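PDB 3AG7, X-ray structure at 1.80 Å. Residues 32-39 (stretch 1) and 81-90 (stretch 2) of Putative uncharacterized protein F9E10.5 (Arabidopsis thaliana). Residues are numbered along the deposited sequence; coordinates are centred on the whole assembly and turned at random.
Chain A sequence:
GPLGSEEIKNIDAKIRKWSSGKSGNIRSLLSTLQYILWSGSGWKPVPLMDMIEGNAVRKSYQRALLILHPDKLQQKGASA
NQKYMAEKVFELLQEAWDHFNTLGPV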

# COMPACT_ATOMS: atom_id res chain seq x y z
N THR A 32 -1.00 7.89 3.39
CA THR A 32 -2.07 7.32 4.22
C THR A 32 -1.95 5.79 4.46
O THR A 32 -2.87 5.18 5.02
N LEU A 33 -0.79 5.21 4.17
CA LEU A 33 -0.61 3.77 4.37
C LEU A 33 -0.80 3.30 5.81
O LEU A 33 -1.17 2.16 6.03
N GLN A 34 -0.61 4.20 6.77
CA GLN A 34 -0.68 3.86 8.20
C GLN A 34 -2.13 3.57 8.59
O GLN A 34 -2.39 2.99 9.65
N TYR A 35 -3.04 3.93 7.70
CA TYR A 35 -4.47 3.76 7.95
C TYR A 35 -5.00 2.47 7.33
O TYR A 35 -6.15 2.13 7.50
N ILE A 36 -4.15 1.73 6.61
CA ILE A 36 -4.59 0.46 6.01
C ILE A 36 -3.68 -0.70 6.44
O ILE A 36 -4.13 -1.83 6.62
N LEU A 37 -2.40 -0.42 6.68
CA LEU A 37 -1.53 -1.52 7.06
C LEU A 37 -1.70 -1.97 8.52
O LEU A 37 -2.06 -1.18 9.39
N TRP A 38 -1.41 -3.24 8.77
CA TRP A 38 -1.46 -3.79 10.13
C TRP A 38 -0.32 -3.30 11.03
O TRP A 38 0.69 -2.78 10.53
N SER A 39 -0.44 -3.55 12.33
CA SER A 39 0.63 -3.22 13.29
C SER A 39 1.99 -3.85 12.98
O SER A 39 2.07 -5.05 12.75
N ASN A 81 -3.90 -13.99 5.01
CA ASN A 81 -4.76 -12.80 4.91
C ASN A 81 -3.94 -11.54 4.81
O ASN A 81 -4.33 -10.60 4.10
N GLN A 82 -2.77 -11.53 5.48
CA GLN A 82 -1.87 -10.39 5.30
C GLN A 82 -1.44 -10.30 3.82
O GLN A 82 -1.43 -9.21 3.23
N LYS A 83 -1.10 -11.44 3.25
CA LYS A 83 -0.68 -11.49 1.86
C LYS A 83 -1.79 -11.05 0.93
O LYS A 83 -1.55 -10.33 -0.04
N TYR A 84 -2.98 -11.54 1.16
CA TYR A 84 -4.14 -11.07 0.42
C TYR A 84 -4.34 -9.54 0.49
O TYR A 84 -4.45 -8.88 -0.56
N MET A 85 -4.31 -8.97 1.69
CA MET A 85 -4.50 -7.54 1.85
C MET A 85 -3.40 -6.80 1.10
O MET A 85 -3.67 -5.82 0.38
N ALA A 86 -2.17 -7.27 1.27
CA ALA A 86 -1.01 -6.63 0.63
C ALA A 86 -1.14 -6.66 -0.89
O ALA A 86 -0.77 -5.73 -1.56
N GLU A 87 -1.60 -7.78 -1.43
CA GLU A 87 -1.72 -7.90 -2.88
C GLU A 87 -2.68 -6.82 -3.41
O GLU A 87 -2.40 -6.16 -4.44
N LYS A 88 -3.76 -6.58 -2.68
CA LYS A 88 -4.70 -5.54 -3.13
C LYS A 88 -4.08 -4.16 -3.03
O LYS A 88 -4.24 -3.36 -3.91
N VAL A 89 -3.38 -3.88 -1.92
CA VAL A 89 -2.78 -2.57 -1.75
C VAL A 89 -1.64 -2.35 -2.75
O VAL A 89 -1.48 -1.27 -3.36
N PHE A 90 -0.88 -3.41 -2.98
CA PHE A 90 0.26 -3.36 -3.88
C PHE A 90 -0.21 -3.10 -5.30
O PHE A 90 0.43 -2.36 -6.02

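A short irregular segment can pack against a helix by lending side chains to one of its faces, without any hydrogen bond between the two. The contact between residues 32-39 and the helical stretch 81-90 is a compact example, burying 380 Å² counted over both sides. On the helix, Q82, M85, A86 and V89 recur at intervals of three and four residues and so form a single stripe, which the other stretch covers with L33, I36, L37 and W38.

At the apolar centre lie I36 and V89, both buried and both directing their CA-to-CB bonds toward the opposing stretch. I36 adopts t for chi1 and p for chi2, and its CG1 lies 4.1 Å from CG2 of V89, whose own chi1 is t. L33 (m, t) sets out sideways, but its end swings nearer, bringing L33 CD2 to 3.9 Å from V89 CG1. V89 thus offers one methyl to each of two neighbours: CG1 to the leucine and CG2 to the isoleucine.

M85 links this centre to the tryptophan. Its chi1 of -145° lies between wells, chi2 is t, and chi3 is 96°, carrying the terminal methyl in among three successive residues. M85 CE is 4.4 Å from I36 CG1, 4.2 Å from L37 CA and 3.5 Å from W38 CE3. It also comes within 2.9 Å of the backbone I36 O, a tight approach for a methyl carbon. L37 (m, t) contributes little buried area; its CA-to-CB bond points sideways, although the end of the side chain comes nearer the helix.

W38, with chi1 p and chi2 89°, has more area covered than any other residue here. The helix meets its indole in two ways. At the ring edge sit M85 CE and A86 CB, the latter 4.3 Å from W38 CH2; M85 SD is likewise at the edge, 5.4 Å from the centroid of the six-membered ring. Over one face lies Q82 (m, t, chi3 -28°), whose CG stands 4.0 Å from that centroid and nearly on the ring normal, a CH-pi contact.

The glutamine also marks the polar edge. Q82 NE2 approaches W38 CD1 to 3.4 Å over the ring face, and lies equally close, at 3.4 Å, to W38 NE1, but both nitrogens are donors and no hydrogen bond joins them. Q82 OE1 finds its partner elsewhere in the structure. The principle is plain: even a polar side chain can serve such an interface through its aliphatic portion.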

# COMPACT_ATOMS: atom_id res chain seq x y z
CB THR A 32 -3.48 7.59 3.65
OG1 THR A 32 -3.63 6.97 2.34
CG2 THR A 32 -3.78 9.09 3.60
CB LEU A 33 0.75 3.29 3.87
CG LEU A 33 0.85 2.98 2.37
CD1 LEU A 33 2.29 2.67 2.08
CD2 LEU A 33 -0.06 1.80 1.98
CB GLN A 34 -0.07 4.98 9.06
CG GLN A 34 -0.78 6.31 8.97
CD GLN A 34 -0.17 7.26 7.94
OE1 GLN A 34 0.10 6.88 6.80
NE2 GLN A 34 0.05 8.52 8.35
CB TYR A 35 -5.27 4.96 7.46
CG TYR A 35 -4.95 6.21 8.25
CD1 TYR A 35 -5.40 6.34 9.56
CD2 TYR A 35 -4.18 7.22 7.70
CE1 TYR A 35 -5.10 7.47 10.30
CE2 TYR A 35 -3.86 8.34 8.43
CZ TYR A 35 -4.32 8.46 9.72
OH TYR A 35 -4.02 9.59 10.45
CB ILE A 36 -4.76 0.56 4.45
CG1 ILE A 36 -5.46 -0.68 3.85
CG2 ILE A 36 -3.46 0.81 3.75
CD1 ILE A 36 -6.91 -0.84 4.30
CB LEU A 37 -0.07 -1.14 6.81
CG LEU A 37 0.22 -0.85 5.32
CD1 LEU A 37 1.65 -0.53 5.18
CD2 LEU A 37 -0.16 -2.06 4.45
CB TRP A 38 -1.43 -5.31 10.07
CG TRP A 38 -0.28 -5.84 9.32
CD1 TRP A 38 0.97 -6.16 9.82
CD2 TRP A 38 -0.22 -6.07 7.92
NE1 TRP A 38 1.79 -6.58 8.79
CE2 TRP A 38 1.06 -6.57 7.62
CE3 TRP A 38 -1.15 -5.96 6.88
CZ2 TRP A 38 1.46 -6.90 6.32
CZ3 TRP A 38 -0.77 -6.30 5.60
CH2 TRP A 38 0.52 -6.79 5.33
CB SER A 39 0.21 -3.63 14.72
OG SER A 39 0.34 -2.53 15.58
CB ASN A 81 -5.74 -12.72 6.10
CG ASN A 81 -6.82 -13.80 6.02
OD1 ASN A 81 -6.93 -14.49 5.00
ND2 ASN A 81 -7.60 -13.96 7.10
CB GLN A 82 -0.65 -10.45 6.24
CG GLN A 82 -1.03 -10.05 7.69
CD GLN A 82 0.14 -10.19 8.63
OE1 GLN A 82 1.01 -11.00 8.40
NE2 GLN A 82 0.16 -9.41 9.72
CB LYS A 83 -0.17 -12.88 1.50
CG LYS A 83 1.23 -13.09 2.11
CD LYS A 83 1.83 -14.42 1.77
CE LYS A 83 1.27 -15.52 2.63
NZ LYS A 83 2.13 -16.72 2.42
CB TYR A 84 -5.41 -11.80 0.89
CG TYR A 84 -6.64 -11.40 0.13
CD1 TYR A 84 -7.01 -12.08 -1.05
CD2 TYR A 84 -7.36 -10.27 0.47
CE1 TYR A 84 -8.16 -11.70 -1.76
CE2 TYR A 84 -8.50 -9.90 -0.21
CZ TYR A 84 -8.88 -10.59 -1.34
OH TYR A 84 -9.99 -10.17 -2.05
CB MET A 85 -4.44 -7.19 3.35
CG MET A 85 -5.35 -6.10 3.77
SD MET A 85 -5.14 -5.81 5.52
CE MET A 85 -3.97 -4.47 5.40
CB ALA A 86 0.27 -7.31 1.05
CB GLU A 87 -2.23 -9.30 -3.24
CG GLU A 87 -2.54 -9.52 -4.72
CD GLU A 87 -3.16 -10.90 -4.98
OE1 GLU A 87 -4.35 -10.95 -5.36
OE2 GLU A 87 -2.51 -11.94 -4.73
CB LYS A 88 -5.99 -5.58 -2.36
CG LYS A 88 -6.73 -6.88 -2.52
CD LYS A 88 -7.02 -7.19 -3.96
CE LYS A 88 -7.58 -8.61 -4.07
NZ LYS A 88 -7.77 -8.99 -5.49
CB VAL A 89 -2.30 -2.37 -0.30
CG1 VAL A 89 -1.55 -1.07 -0.17
CG2 VAL A 89 -3.52 -2.41 0.66
CB PHE A 90 1.01 -4.70 -3.81
CG PHE A 90 2.31 -4.69 -4.53
CD1 PHE A 90 3.35 -3.87 -4.10
CD2 PHE A 90 2.50 -5.45 -5.66
CE1 PHE A 90 4.55 -3.87 -4.75
CE2 PHE A 90 3.73 -5.42 -6.34
CZ PHE A 90 4.72 -4.63 -5.90